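Local coordinates for protein forkhead-associated 1 (Saccharomyces cerevisiae, PDB 6C4U) that binds phosphothreonine peptides as an engineered forkhead-associated domain, here directed at a phosphorylated segment of the human transcription factor c-Myc, at residues F[4-8]-F[37-41]. Numbering follows the deposited sequence.
Sequences IVFRV and VWTFG
Phe6 drives the edge of its ring into the face of Trp38, the T-shaped pair around which this contact is built. The phenyl ring and the six-membered ring of the indole have centroids 5.1 Å apart and planes at 77°. Phe6 CE1 is the leading atom, 3.6 Å from Trp38 CE3, and it lies over the indole toward the rim. Phe6 suits the place because its ring has a thin edge of weakly positive C-H groups to offer, while Trp38 supplies a broad, electron-rich face. With chi1 at 72°, Phe6 CG sits between the backbone N and the carbonyl carbon, which carries the ring across to the indole.

Looser apolar contacts fill in around the pair. Val5 CG2 comes to 4.2 Å from Trp38 CH2, at the far end of the indole, meeting it obliquely. Phe40 meets the Phe6 ring further round its outer end, past CZ, with Phe40 CZ 4.4 Å from Phe6 CE2, edge beside edge. Val8 closes the row, its CG2 being 4.3 Å from Phe40 CE2 at the ring's edge. Each valine is short enough to sit beside a ring and offer it one methyl, whereas Phe40 is long enough to cross from strand 34-41 and reach both Phe6 and Val8.

No hydrogen bond links the two segments. Their strand axes run nearly parallel, at 11°, but 11.2 Å apart, the spacing of sheets packed face to face, so side chains alone bridge them in the core of the FHA beta sandwich. In the first sheet, strand 4-10 lies between strands 18-21 and 112-119; a classic bulge sets both Val5 and Phe6 opposite Phe20, whose ring stacks with Phe6 and also meets Trp38. In the second, strand 34-41 is flanked by strands 48-49 and 61-66, with Phe61 stacked on Phe40 and Ile63 touching both phenylalanines of the contact.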
loop_
_atom_site.group_PDB
_atom_site.type_symbol
_atom_site.label_atom_id
_atom_site.label_comp_id
_atom_site.label_asym_id
_atom_site.label_seq_id
_atom_site.Cartn_x
_atom_site.Cartn_y
_atom_site.Cartn_z
ATOM N N ILE F 4 6.999 -10.611 -9.519
ATOM C CA ILE F 4 6.092 -9.725 -8.931
ATOM C C ILE F 4 5.512 -10.137 -7.615
ATOM O O ILE F 4 4.973 -11.217 -7.517
ATOM C CB ILE F 4 4.990 -9.396 -9.985
ATOM C CG1 ILE F 4 4.549 -8.034 -9.649
ATOM C CG2 ILE F 4 3.928 -10.469 -10.403
ATOM C CD1 ILE F 4 5.640 -7.061 -10.098
ATOM N N VAL F 5 5.540 -9.266 -6.618
ATOM C CA VAL F 5 4.982 -9.624 -5.302
ATOM C C VAL F 5 3.483 -9.409 -5.278
ATOM O O VAL F 5 2.731 -10.285 -4.799
ATOM C CB VAL F 5 5.615 -8.800 -4.168
ATOM C CG1 VAL F 5 5.035 -9.226 -2.816
ATOM C CG2 VAL F 5 7.138 -8.934 -4.196
ATOM N N PHE F 6 3.071 -8.231 -5.740
ATOM C CA PHE F 6 1.665 -7.841 -5.773
ATOM C C PHE F 6 1.449 -6.724 -6.780
ATOM O O PHE F 6 2.398 -6.110 -7.275
ATOM C CB PHE F 6 1.151 -7.419 -4.384
ATOM C CG PHE F 6 1.673 -6.079 -3.906
ATOM C CD1 PHE F 6 2.967 -5.948 -3.407
ATOM C CD2 PHE F 6 0.865 -4.957 -3.923
ATOM C CE1 PHE F 6 3.448 -4.709 -2.986
ATOM C CE2 PHE F 6 1.348 -3.726 -3.497
ATOM C CZ PHE F 6 2.629 -3.599 -3.047
ATOM N N ARG F 7 0.174 -6.470 -7.053
ATOM C CA ARG F 7 -0.245 -5.540 -8.081
ATOM C C ARG F 7 -1.379 -4.684 -7.535
ATOM O O ARG F 7 -2.232 -5.165 -6.788
ATOM C CB ARG F 7 -0.688 -6.341 -9.286
ATOM C CG ARG F 7 -1.435 -5.559 -10.345
ATOM C CD ARG F 7 -1.787 -6.484 -11.529
ATOM N NE ARG F 7 -0.633 -6.798 -12.369
ATOM C CZ ARG F 7 -0.321 -8.017 -12.861
ATOM N NH1 ARG F 7 -1.020 -9.094 -12.535
ATOM N NH2 ARG F 7 0.754 -8.145 -13.613
ATOM N N VAL F 8 -1.390 -3.424 -7.947
ATOM C CA VAL F 8 -2.309 -2.428 -7.398
ATOM C C VAL F 8 -3.096 -1.794 -8.515
ATOM O O VAL F 8 -2.547 -1.199 -9.432
ATOM C CB VAL F 8 -1.553 -1.320 -6.630
ATOM C CG1 VAL F 8 -2.456 -0.217 -6.198
ATOM C CG2 VAL F 8 -0.882 -1.901 -5.412
ATOM N N VAL F 37 9.746 -2.487 1.803
ATOM C CA VAL F 37 8.697 -1.513 2.093
ATOM C C VAL F 37 8.384 -0.615 0.906
ATOM O O VAL F 37 9.281 0.002 0.310
ATOM C CB VAL F 37 9.073 -0.615 3.270
ATOM C CG1 VAL F 37 7.949 0.382 3.588
ATOM C CG2 VAL F 37 9.403 -1.473 4.483
ATOM N N TRP F 38 7.097 -0.505 0.588
ATOM C CA TRP F 38 6.628 0.401 -0.445
ATOM C C TRP F 38 5.767 1.456 0.205
ATOM O O TRP F 38 4.958 1.136 1.065
ATOM C CB TRP F 38 5.794 -0.362 -1.452
ATOM C CG TRP F 38 6.557 -1.394 -2.192
ATOM C CD1 TRP F 38 7.335 -1.210 -3.304
ATOM C CD2 TRP F 38 6.626 -2.777 -1.873
ATOM N NE1 TRP F 38 7.847 -2.394 -3.709
ATOM C CE2 TRP F 38 7.451 -3.375 -2.837
ATOM C CE3 TRP F 38 6.118 -3.558 -0.851
ATOM C CZ2 TRP F 38 7.726 -4.745 -2.841
ATOM C CZ3 TRP F 38 6.409 -4.930 -0.850
ATOM C CH2 TRP F 38 7.205 -5.504 -1.860
ATOM N N THR F 39 5.929 2.709 -0.211
ATOM C CA THR F 39 5.132 3.803 0.336
ATOM C C THR F 39 4.222 4.404 -0.716
ATOM O O THR F 39 4.558 4.459 -1.889
ATOM C CB THR F 39 6.008 4.931 0.900
ATOM O OG1 THR F 39 6.811 5.483 -0.151
ATOM C CG2 THR F 39 6.916 4.407 1.983
ATOM N N PHE F 40 3.086 4.894 -0.244
ATOM C CA PHE F 40 2.006 5.389 -1.055
ATOM C C PHE F 40 1.706 6.777 -0.512
ATOM O O PHE F 40 1.455 6.921 0.683
ATOM C CB PHE F 40 0.781 4.478 -0.868
ATOM C CG PHE F 40 0.925 3.128 -1.489
ATOM C CD1 PHE F 40 1.736 2.164 -0.914
ATOM C CD2 PHE F 40 0.215 2.798 -2.645
ATOM C CE1 PHE F 40 1.896 0.930 -1.504
ATOM C CE2 PHE F 40 0.372 1.551 -3.226
ATOM C CZ PHE F 40 1.213 0.626 -2.655
ATOM N N GLY F 41 1.727 7.797 -1.361
ATOM C CA GLY F 41 1.395 9.137 -0.884
ATOM C C GLY F 41 1.334 10.241 -1.919
ATOM O O GLY F 41 1.571 10.013 -3.115
#